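Local coordinates for Serine/threonine-protein kinase Tel1 (Chaetomium thermophilum, PDB 6SKY), which probably acts as a serine/threonine protein kinase that senses DNA damage and phosphorylates proteins at Ser-Gln or Thr-Gln sites to switch on checkpoint signalling, at residues S1655-Y1660 / P2730-W2735; R1755-P1760 / L1828-E1833; E2209-L2214 / I2221-M2226; M2226-D2231 / S2250-Q2255. All blocks are in the same frame, centred on the assembly; numbering follows the deposited sequence.

Contact 1: S1655-Y1660 / P2730-W2735; sequences SQLQEY and PDPDEW
Two helix starts face each other here, and the side chain of D2731 lies between them. It stands at the N-cap position of helix 2732-2755, but instead of bonding back to its own helix it sends its carboxylate across to the other segment. With CG anti to the backbone N (chi1 -167°), OD1 is carried out toward S1655, which precedes helix 1657-1663. The hydroxyl of S1655 sits in the crowded position between backbone N and carbonyl carbon (chi1 55°) and meets D2731 tip to tip: S1655 OG gives a weak hydrogen bond to D2731 OD1 at 3.3 Å. Beside that oxygen, on the same side of the hydroxyl, D2733 OD2 lies 3.8 Å from S1655 OG, a proximity rather than a bond.

L1657 and D2731 slide past one another in opposite directions, so the leucine runs alongside the carboxylate without meeting it head on. Its CD1 methyl does the touching, lying 4.1 Å from CD of P2732 and 3.9 Å from OD1 of D2731. Proline suits the first turn of a helix, where no amide N-H is called for, and offers L1657 its apolar CD carbon. V1886 and L1889 of helix 1884-1898 also pack on P2732, while R1661 touches D2731 and K1885 touches D2733.

The contact thus joins a helical part of the chain to the kinase region by one weak bond and a little apolar packing. The helix N-terminus and the nearby R1661 and K1885 would probably offset the mutual repulsion of the two acids and help keep them ionised.

Contact 2: R1755-P1760 / L1828-E1833; sequences RALENP and LNFTSE
The phenyl ring of F1830 and the guanidinium of R1755 are the flat groups here, their planes 57° apart. One face of the guanidinium is covered by F1830 CZ, 3.6 Å from R1755 CZ and offset toward the rim. The ring in turn meets E1758 at its edge, where OE2 lies in the ring plane and the carboxylate stands turned by 73°; E1758 CD comes to 3.6 Å of F1830 CE2. R1755 reaches the ring because its chain bends at chi2, and its guanidinium is held by a salt bridge, R1755 NH1 to E1758 OE1 at 3.2 Å, which meets that oxygen from above the carboxylate plane. The other oxygen, E1758 OE2, lies 3.1 Å from S1832 OG, whose single proton could instead serve T1831 O. Deeper in, L1757 CD2 packs on F1830 CB at 4.3 Å. An alanine at E1758 would remove the carboxylate, and with it the oxygen that lies near S1832 OG, and would probably loosen R1755 over the ring. Phenylalanine suits the centre, its flat ring serving apolar and charged neighbours together. The arrangement is a loop-to-loop contact of an alpha solenoid, between the connections that lead into helices 1762-1771 and 1836-1849.

Contact 3: E2209-L2214 / I2221-M2226; sequences EAANAL and ISSIRM
S2222, the first residue of 2221-2226 to meet helix 2203-2217, presents its CB to the branch of L2214, whose CD1 lies 3.9 Å away; the side chain of S2222 also packs on V1942 of the second subunit. S2223 follows at the tightest point, where its CA is 4.7 Å from that of A2211. Only small side chains fit so near, and serine faces alanine. The S2223 hydroxyl, set anti to the backbone N (chi1 157°), gives a weak hydrogen bond to A2211 O, with 3.5 Å between S2223 OG and that oxygen. Its stronger partner is the side-chain amide of Q2255 on helix 2245-2259, so one hydroxyl links two neighbouring helices. The CB of S2223 meanwhile approaches L2214 CB.

One turn on, M2226 spans the remaining groove. Its CG is anti to the backbone N and the chain beyond is extended, so the thioether reaches across the partner helix. CB lies 4.2 Å from A2211 CB, SD lies 3.8 Å from L2214 CD1, and the terminal CE comes to 3.5 Å of A2210 CB. Methionine and L2214 cross at about a right angle, with SD against the CD1 methyl. An unbranched, flexible chain suits a slot lined by two alanines.

The segments 2209-2214 and 2221-2226 run antiparallel at 164°, their axes 8.3 Å apart at closest approach, and their helices, joined by a very short link, form a helical hairpin of the FAT region. The meeting surface is mostly apolar, with the S2223 hydroxyl and the A2211 carbonyl as its bonded polar pair. Cohesion therefore probably comes mainly from close fit and burial; the weak bond would add little beside them, and the hydroxyl's stronger bond goes to Q2255.

Contact 4: M2226-D2231 / S2250-Q2255; sequences MLQAID and SKIGYQ
L2227 and I2252 make the centre of this interface, their CA atoms 6.5 Å apart. L2227 CB lies 3.7 Å from I2252 CG1, and the isoleucine sends its three outer carbons to three places: CG1 to the leucine, CG2 to Q2228 CG at 4.0 Å, and CD1 toward the backbone carbonyl of L2227 and, at 4.1 Å, to D2231 CB. A beta-branched residue suits this spot because its two branches reach different residues of one turn of the partner helix. The CD1 methyl of L2227 reaches further, to the aliphatic CD of K2251 at 4.0 Å and to the amide of Q2255, whose NE2 it nears at 3.5 Å while the two chains cross at about a right angle.

Around this apolar centre the polar ends turn to other partners. Q2255 NE2 bonds to S2223 OG, which fixes the amide beside the leucine; Q2228 OE1 is held by R2225, D2231 pairs with R2245, and K2251 NZ makes a weak bond to N2212. An alanine at I2252 would lose all three outer carbons, and would probably leave L2227, Q2228 and D2231 less firmly packed against helix 2245-2259. The segments run antiparallel at 153° with axes 10.0 Å apart, an antiparallel packing of successive helices, as in the helical repeats of the TPR clan to which the FAT domain family belongs.

Overall arrangement
Contacts 3 and 4 form a continuous patch: both use helix 2220-2232, share M2226, and are joined where S2223 of contact 3 bonds to Q2255 of contact 4. Their centres lie about 8 Å apart, and both rely on apolar helix packing, with contact 3 the more fully buried. Contact 1, also buried and closest of the four to the chain's centre, is mixed, an acidic group meeting a hydroxyl and a leucine where kinase and helical regions touch. Contact 2 is partly buried and joins loops, with charged and aromatic groups as well as a leucine. Contacts 1 and 3 lie about 53 Å apart, centre to centre, on opposite sides of the chain's centre.

Contact 1: S1655-Y1660 / P2730-W2735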
# COMPACT_ATOMS: atom_id res chain seq x y z
N SER A 1655 17.21 -39.29 7.37
CA SER A 1655 17.24 -40.53 8.12
C SER A 1655 17.72 -41.66 7.23
O SER A 1655 17.86 -41.51 6.02
CB SER A 1655 15.87 -40.85 8.72
OG SER A 1655 14.88 -40.87 7.72
N GLN A 1656 17.97 -42.80 7.85
CA GLN A 1656 18.37 -44.00 7.14
C GLN A 1656 17.24 -44.99 6.97
O GLN A 1656 17.48 -46.13 6.61
CB GLN A 1656 19.52 -44.68 7.87
CG GLN A 1656 20.81 -43.91 7.85
CD GLN A 1656 21.55 -44.06 6.54
OE1 GLN A 1656 21.88 -43.08 5.89
NE2 GLN A 1656 21.83 -45.29 6.16
N LEU A 1657 16.00 -44.57 7.21
CA LEU A 1657 14.89 -45.51 7.15
C LEU A 1657 14.71 -46.09 5.76
O LEU A 1657 14.18 -47.20 5.63
CB LEU A 1657 13.61 -44.83 7.61
CG LEU A 1657 13.42 -44.78 9.12
CD1 LEU A 1657 12.01 -44.37 9.44
CD2 LEU A 1657 13.71 -46.13 9.71
N GLN A 1658 15.14 -45.38 4.73
CA GLN A 1658 15.01 -45.91 3.38
C GLN A 1658 15.91 -47.11 3.16
O GLN A 1658 15.52 -48.07 2.49
CB GLN A 1658 15.31 -44.82 2.36
CG GLN A 1658 14.09 -44.30 1.64
CD GLN A 1658 14.34 -44.11 0.16
OE1 GLN A 1658 15.45 -44.31 -0.33
NE2 GLN A 1658 13.30 -43.73 -0.57
N GLU A 1659 17.11 -47.10 3.74
CA GLU A 1659 17.99 -48.25 3.60
C GLU A 1659 17.49 -49.42 4.43
O GLU A 1659 17.55 -50.57 3.98
CB GLU A 1659 19.41 -47.88 4.00
CG GLU A 1659 19.64 -46.39 4.10
CD GLU A 1659 19.57 -45.67 2.77
OE1 GLU A 1659 19.67 -46.34 1.71
OE2 GLU A 1659 19.40 -44.43 2.77
N TYR A 1660 17.01 -49.16 5.64
CA TYR A 1660 16.46 -50.24 6.45
C TYR A 1660 15.24 -50.85 5.79
O TYR A 1660 14.96 -52.04 6.00
CB TYR A 1660 16.09 -49.73 7.83
CG TYR A 1660 17.19 -49.03 8.58
CD1 TYR A 1660 18.51 -49.23 8.27
CD2 TYR A 1660 16.89 -48.16 9.61
CE1 TYR A 1660 19.50 -48.58 8.95
CE2 TYR A 1660 17.86 -47.52 10.29
CZ TYR A 1660 19.16 -47.72 9.96
OH TYR A 1660 20.13 -47.06 10.67
N PRO A 2730 5.37 -43.67 8.23
CA PRO A 2730 6.25 -43.70 9.41
C PRO A 2730 7.60 -43.03 9.21
O PRO A 2730 8.30 -42.80 10.20
CB PRO A 2730 6.42 -45.20 9.67
CG PRO A 2730 5.40 -45.88 8.82
CD PRO A 2730 5.23 -45.01 7.64
N ASP A 2731 7.99 -42.73 7.99
CA ASP A 2731 9.23 -42.02 7.70
C ASP A 2731 9.02 -40.52 7.90
O ASP A 2731 8.08 -39.96 7.33
CB ASP A 2731 9.64 -42.31 6.26
CG ASP A 2731 11.05 -41.88 5.95
OD1 ASP A 2731 11.77 -41.46 6.87
OD2 ASP A 2731 11.45 -41.99 4.78
N PRO A 2732 9.85 -39.85 8.69
CA PRO A 2732 9.58 -38.43 9.00
C PRO A 2732 9.60 -37.50 7.80
O PRO A 2732 8.88 -36.49 7.81
CB PRO A 2732 10.68 -38.09 9.99
CG PRO A 2732 10.96 -39.35 10.65
CD PRO A 2732 10.85 -40.40 9.61
N ASP A 2733 10.38 -37.78 6.77
CA ASP A 2733 10.36 -36.93 5.59
C ASP A 2733 9.03 -37.03 4.87
O ASP A 2733 8.37 -36.02 4.59
CB ASP A 2733 11.49 -37.34 4.66
CG ASP A 2733 12.74 -37.73 5.41
OD1 ASP A 2733 13.06 -37.08 6.42
OD2 ASP A 2733 13.41 -38.70 4.99
N GLU A 2734 8.62 -38.26 4.56
CA GLU A 2734 7.32 -38.50 3.96
C GLU A 2734 6.20 -38.00 4.86
O GLU A 2734 5.24 -37.40 4.37
CB GLU A 2734 7.16 -39.99 3.69
CG GLU A 2734 6.14 -40.32 2.65
CD GLU A 2734 5.94 -41.80 2.50
OE1 GLU A 2734 6.38 -42.54 3.40
OE2 GLU A 2734 5.36 -42.23 1.48
N TRP A 2735 6.29 -38.24 6.16
CA TRP A 2735 5.27 -37.77 7.09
C TRP A 2735 5.09 -36.27 7.00
O TRP A 2735 3.96 -35.78 6.89
CB TRP A 2735 5.66 -38.19 8.50
CG TRP A 2735 4.88 -37.57 9.61
CD1 TRP A 2735 3.68 -37.97 10.09
CD2 TRP A 2735 5.29 -36.46 10.42
NE1 TRP A 2735 3.30 -37.17 11.13
CE2 TRP A 2735 4.27 -36.23 11.35
CE3 TRP A 2735 6.41 -35.64 10.44
CZ2 TRP A 2735 4.34 -35.22 12.28
CZ3 TRP A 2735 6.47 -34.63 11.36
CH2 TRP A 2735 5.44 -34.43 12.27

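Contact 2: R1755-P1760 / L1828-E1833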
# COMPACT_ATOMS: atom_id res chain seq x y z
N ARG A 1755 29.97 -41.28 28.07
CA ARG A 1755 31.35 -41.08 27.65
C ARG A 1755 31.85 -42.24 26.80
O ARG A 1755 32.92 -42.15 26.19
CB ARG A 1755 32.27 -40.87 28.85
CG ARG A 1755 32.08 -39.53 29.53
CD ARG A 1755 32.37 -38.40 28.56
NE ARG A 1755 31.69 -37.17 28.94
CZ ARG A 1755 31.76 -36.04 28.25
NH1 ARG A 1755 32.49 -35.98 27.14
NH2 ARG A 1755 31.11 -34.96 28.66
N ALA A 1756 31.07 -43.31 26.72
CA ALA A 1756 31.34 -44.37 25.77
C ALA A 1756 30.75 -44.08 24.41
O ALA A 1756 31.03 -44.82 23.46
CB ALA A 1756 30.79 -45.70 26.28
N LEU A 1757 29.95 -43.03 24.29
CA LEU A 1757 29.43 -42.63 23.00
C LEU A 1757 30.49 -42.00 22.12
O LEU A 1757 30.24 -41.81 20.92
CB LEU A 1757 28.26 -41.67 23.20
CG LEU A 1757 27.24 -41.58 22.07
CD1 LEU A 1757 26.33 -42.77 22.10
CD2 LEU A 1757 26.45 -40.31 22.17
N GLU A 1758 31.66 -41.68 22.66
CA GLU A 1758 32.68 -40.95 21.92
C GLU A 1758 33.79 -41.83 21.37
O GLU A 1758 34.63 -41.33 20.62
CB GLU A 1758 33.29 -39.87 22.79
CG GLU A 1758 32.32 -38.78 23.16
CD GLU A 1758 32.96 -37.69 23.98
OE1 GLU A 1758 33.61 -38.01 24.99
OE2 GLU A 1758 32.81 -36.50 23.61
N ASN A 1759 33.82 -43.12 21.71
CA ASN A 1759 34.90 -43.73 20.94
C ASN A 1759 34.35 -44.31 19.64
O ASN A 1759 33.23 -44.82 19.61
CB ASN A 1759 35.60 -44.82 21.74
CG ASN A 1759 34.64 -45.83 22.30
OD1 ASN A 1759 33.50 -45.51 22.61
ND2 ASN A 1759 35.10 -47.07 22.43
N PRO A 1760 35.13 -44.26 18.56
CA PRO A 1760 34.60 -44.61 17.24
C PRO A 1760 34.19 -46.07 17.09
O PRO A 1760 33.83 -46.49 15.99
CB PRO A 1760 35.77 -44.28 16.30
CG PRO A 1760 36.57 -43.29 17.05
CD PRO A 1760 36.49 -43.70 18.47
N LEU A 1828 21.42 -39.15 25.16
CA LEU A 1828 20.72 -38.17 24.35
C LEU A 1828 21.08 -36.74 24.72
O LEU A 1828 20.93 -35.84 23.89
CB LEU A 1828 19.21 -38.37 24.45
CG LEU A 1828 18.66 -39.65 23.82
CD1 LEU A 1828 17.18 -39.75 24.03
CD2 LEU A 1828 18.98 -39.73 22.35
N ASN A 1829 21.55 -36.51 25.94
CA ASN A 1829 21.97 -35.19 26.38
C ASN A 1829 23.48 -35.03 26.24
O ASN A 1829 24.19 -34.75 27.20
CB ASN A 1829 21.53 -34.95 27.82
CG ASN A 1829 20.04 -34.98 27.98
OD1 ASN A 1829 19.31 -34.27 27.29
ND2 ASN A 1829 19.56 -35.81 28.89
N PHE A 1830 23.98 -35.21 25.02
CA PHE A 1830 25.42 -35.31 24.79
C PHE A 1830 25.83 -34.39 23.65
O PHE A 1830 25.76 -34.77 22.48
CB PHE A 1830 25.81 -36.75 24.48
CG PHE A 1830 27.12 -37.15 25.06
CD1 PHE A 1830 27.17 -37.84 26.26
CD2 PHE A 1830 28.30 -36.85 24.42
CE1 PHE A 1830 28.37 -38.21 26.80
CE2 PHE A 1830 29.50 -37.22 24.96
CZ PHE A 1830 29.54 -37.91 26.15
N THR A 1831 26.29 -33.19 24.00
CA THR A 1831 26.75 -32.22 23.02
C THR A 1831 28.25 -32.42 22.82
O THR A 1831 29.05 -32.07 23.69
CB THR A 1831 26.45 -30.80 23.49
OG1 THR A 1831 25.15 -30.75 24.09
CG2 THR A 1831 26.51 -29.83 22.33
N SER A 1832 28.63 -32.98 21.68
CA SER A 1832 30.03 -33.26 21.41
C SER A 1832 30.21 -33.44 19.91
O SER A 1832 29.29 -33.86 19.21
CB SER A 1832 30.53 -34.50 22.15
OG SER A 1832 30.64 -34.27 23.54
N GLU A 1833 31.40 -33.13 19.44
CA GLU A 1833 31.68 -33.36 18.03
C GLU A 1833 32.07 -34.82 17.77
O GLU A 1833 31.62 -35.39 16.77
CB GLU A 1833 32.78 -32.43 17.54
CG GLU A 1833 32.85 -32.38 16.03
CD GLU A 1833 31.54 -31.97 15.41
OE1 GLU A 1833 30.87 -31.08 15.98
OE2 GLU A 1833 31.16 -32.55 14.37

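Contact 3: E2209-L2214 / I2221-M2226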
# COMPACT_ATOMS: atom_id res chain seq x y z
N GLU A 2209 11.78 -1.01 -21.33
CA GLU A 2209 12.05 -1.62 -20.03
C GLU A 2209 12.01 -0.59 -18.91
O GLU A 2209 11.50 -0.86 -17.82
CB GLU A 2209 13.38 -2.34 -20.06
CG GLU A 2209 13.76 -2.97 -18.74
CD GLU A 2209 12.62 -3.77 -18.13
OE1 GLU A 2209 11.96 -4.53 -18.87
OE2 GLU A 2209 12.39 -3.63 -16.91
N ALA A 2210 12.55 0.60 -19.16
CA ALA A 2210 12.47 1.66 -18.16
C ALA A 2210 11.03 2.05 -17.87
O ALA A 2210 10.65 2.27 -16.72
CB ALA A 2210 13.27 2.87 -18.62
N ALA A 2211 10.20 2.13 -18.92
CA ALA A 2211 8.79 2.44 -18.72
C ALA A 2211 8.10 1.34 -17.92
O ALA A 2211 7.22 1.62 -17.11
CB ALA A 2211 8.10 2.64 -20.06
N ASN A 2212 8.47 0.08 -18.15
CA ASN A 2212 7.89 -1.01 -17.38
C ASN A 2212 8.26 -0.91 -15.91
O ASN A 2212 7.42 -1.15 -15.03
CB ASN A 2212 8.35 -2.35 -17.94
CG ASN A 2212 7.56 -2.77 -19.13
OD1 ASN A 2212 6.38 -2.48 -19.23
ND2 ASN A 2212 8.20 -3.48 -20.04
N ALA A 2213 9.50 -0.55 -15.62
CA ALA A 2213 9.90 -0.36 -14.23
C ALA A 2213 9.09 0.76 -13.57
O ALA A 2213 8.58 0.60 -12.46
CB ALA A 2213 11.39 -0.06 -14.15
N LEU A 2214 8.95 1.89 -14.26
CA LEU A 2214 8.14 2.98 -13.74
C LEU A 2214 6.71 2.53 -13.46
O LEU A 2214 6.17 2.78 -12.39
CB LEU A 2214 8.13 4.16 -14.71
CG LEU A 2214 9.38 5.02 -14.72
CD1 LEU A 2214 9.25 6.13 -15.72
CD2 LEU A 2214 9.62 5.57 -13.35
N ILE A 2221 1.69 8.07 -14.96
CA ILE A 2221 1.78 9.10 -15.99
C ILE A 2221 3.19 9.16 -16.56
O ILE A 2221 3.36 9.41 -17.75
CB ILE A 2221 1.33 10.46 -15.43
CG1 ILE A 2221 -0.01 10.32 -14.71
CG2 ILE A 2221 1.17 11.45 -16.54
CD1 ILE A 2221 -1.11 9.80 -15.57
N SER A 2222 4.20 8.92 -15.73
CA SER A 2222 5.57 8.92 -16.24
C SER A 2222 5.78 7.79 -17.24
O SER A 2222 6.41 7.98 -18.28
CB SER A 2222 6.55 8.80 -15.08
OG SER A 2222 6.16 9.62 -14.01
N SER A 2223 5.24 6.61 -16.93
CA SER A 2223 5.34 5.48 -17.85
C SER A 2223 4.62 5.76 -19.16
O SER A 2223 5.14 5.44 -20.23
CB SER A 2223 4.76 4.25 -17.18
OG SER A 2223 4.34 3.30 -18.13
N ILE A 2224 3.43 6.35 -19.10
CA ILE A 2224 2.69 6.65 -20.32
C ILE A 2224 3.43 7.67 -21.16
O ILE A 2224 3.52 7.54 -22.39
CB ILE A 2224 1.27 7.12 -19.97
CG1 ILE A 2224 0.49 5.98 -19.32
CG2 ILE A 2224 0.56 7.58 -21.19
CD1 ILE A 2224 -0.77 6.42 -18.68
N ARG A 2225 3.99 8.71 -20.53
CA ARG A 2225 4.72 9.72 -21.28
C ARG A 2225 5.97 9.14 -21.92
O ARG A 2225 6.33 9.49 -23.04
CB ARG A 2225 5.09 10.89 -20.38
CG ARG A 2225 3.93 11.62 -19.77
CD ARG A 2225 2.89 11.97 -20.79
NE ARG A 2225 1.76 12.65 -20.17
CZ ARG A 2225 0.56 12.78 -20.72
NH1 ARG A 2225 -0.40 13.42 -20.08
NH2 ARG A 2225 0.33 12.28 -21.92
N MET A 2226 6.64 8.23 -21.21
CA MET A 2226 7.83 7.58 -21.74
C MET A 2226 7.50 6.71 -22.95
O MET A 2226 8.22 6.74 -23.95
CB MET A 2226 8.47 6.76 -20.64
CG MET A 2226 9.93 6.60 -20.77
SD MET A 2226 10.69 6.19 -19.21
CE MET A 2226 12.38 6.08 -19.77

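Contact 4: M2226-D2231 / S2250-Q2255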
# COMPACT_ATOMS: atom_id res chain seq x y z
N MET A 2226 6.64 8.23 -21.21
CA MET A 2226 7.83 7.58 -21.74
C MET A 2226 7.50 6.71 -22.95
O MET A 2226 8.22 6.74 -23.95
CB MET A 2226 8.47 6.76 -20.64
CG MET A 2226 9.93 6.60 -20.77
SD MET A 2226 10.69 6.19 -19.21
CE MET A 2226 12.38 6.08 -19.77
N LEU A 2227 6.41 5.95 -22.88
CA LEU A 2227 6.02 5.13 -24.02
C LEU A 2227 5.61 5.98 -25.20
O LEU A 2227 5.92 5.65 -26.35
CB LEU A 2227 4.89 4.19 -23.64
CG LEU A 2227 5.18 3.01 -22.72
CD1 LEU A 2227 3.90 2.29 -22.48
CD2 LEU A 2227 6.18 2.10 -23.35
N GLN A 2228 4.90 7.08 -24.96
CA GLN A 2228 4.52 7.96 -26.06
C GLN A 2228 5.74 8.62 -26.69
O GLN A 2228 5.74 8.88 -27.90
CB GLN A 2228 3.55 9.02 -25.58
CG GLN A 2228 2.18 8.49 -25.29
CD GLN A 2228 1.32 9.49 -24.59
OE1 GLN A 2228 1.83 10.43 -24.00
NE2 GLN A 2228 0.02 9.31 -24.66
N ALA A 2229 6.77 8.91 -25.90
CA ALA A 2229 8.00 9.42 -26.48
C ALA A 2229 8.70 8.37 -27.33
O ALA A 2229 9.26 8.69 -28.38
CB ALA A 2229 8.93 9.91 -25.38
N ILE A 2230 8.69 7.11 -26.88
CA ILE A 2230 9.21 6.03 -27.73
C ILE A 2230 8.46 5.99 -29.04
O ILE A 2230 9.05 5.81 -30.11
CB ILE A 2230 9.11 4.67 -27.02
CG1 ILE A 2230 9.97 4.63 -25.77
CG2 ILE A 2230 9.56 3.58 -27.93
CD1 ILE A 2230 9.78 3.37 -25.03
N ASP A 2231 7.14 6.14 -28.99
CA ASP A 2231 6.35 6.01 -30.21
C ASP A 2231 6.52 7.21 -31.13
O ASP A 2231 6.43 7.06 -32.36
CB ASP A 2231 4.88 5.82 -29.87
CG ASP A 2231 4.00 5.90 -31.09
OD1 ASP A 2231 4.29 5.19 -32.07
OD2 ASP A 2231 3.02 6.67 -31.07
N SER A 2250 -0.68 -0.82 -28.47
CA SER A 2250 -1.66 -1.43 -27.59
C SER A 2250 -1.24 -1.34 -26.13
O SER A 2250 -2.09 -1.25 -25.25
CB SER A 2250 -1.91 -2.87 -28.00
OG SER A 2250 -0.78 -3.67 -27.76
N LYS A 2251 0.06 -1.32 -25.86
CA LYS A 2251 0.52 -1.08 -24.49
C LYS A 2251 0.17 0.33 -24.03
O LYS A 2251 -0.30 0.52 -22.91
CB LYS A 2251 2.02 -1.31 -24.42
CG LYS A 2251 2.58 -1.47 -23.05
CD LYS A 2251 4.06 -1.65 -23.16
CE LYS A 2251 4.66 -2.00 -21.83
NZ LYS A 2251 4.21 -3.34 -21.38
N ILE A 2252 0.39 1.33 -24.89
CA ILE A 2252 -0.01 2.69 -24.55
C ILE A 2252 -1.51 2.76 -24.33
O ILE A 2252 -1.98 3.41 -23.40
CB ILE A 2252 0.43 3.69 -25.63
CG1 ILE A 2252 1.93 3.64 -25.87
CG2 ILE A 2252 0.07 5.08 -25.22
CD1 ILE A 2252 2.35 4.50 -26.99
N GLY A 2253 -2.28 2.11 -25.19
CA GLY A 2253 -3.73 2.15 -25.05
C GLY A 2253 -4.21 1.53 -23.75
O GLY A 2253 -5.08 2.08 -23.08
N TYR A 2254 -3.63 0.40 -23.37
CA TYR A 2254 -4.00 -0.24 -22.11
C TYR A 2254 -3.66 0.65 -20.93
O TYR A 2254 -4.47 0.83 -20.02
CB TYR A 2254 -3.29 -1.58 -21.99
CG TYR A 2254 -3.32 -2.14 -20.60
CD1 TYR A 2254 -2.23 -2.03 -19.77
CD2 TYR A 2254 -4.46 -2.74 -20.11
CE1 TYR A 2254 -2.26 -2.51 -18.51
CE2 TYR A 2254 -4.50 -3.22 -18.84
CZ TYR A 2254 -3.39 -3.11 -18.04
OH TYR A 2254 -3.42 -3.59 -16.76
N GLN A 2255 -2.46 1.22 -20.92
CA GLN A 2255 -2.07 2.03 -19.77
C GLN A 2255 -2.86 3.33 -19.70
O GLN A 2255 -3.15 3.81 -18.61
CB GLN A 2255 -0.58 2.31 -19.82
CG GLN A 2255 0.24 1.08 -19.61
CD GLN A 2255 1.69 1.36 -19.47
OE1 GLN A 2255 2.49 0.47 -19.26
NE2 GLN A 2255 2.05 2.62 -19.58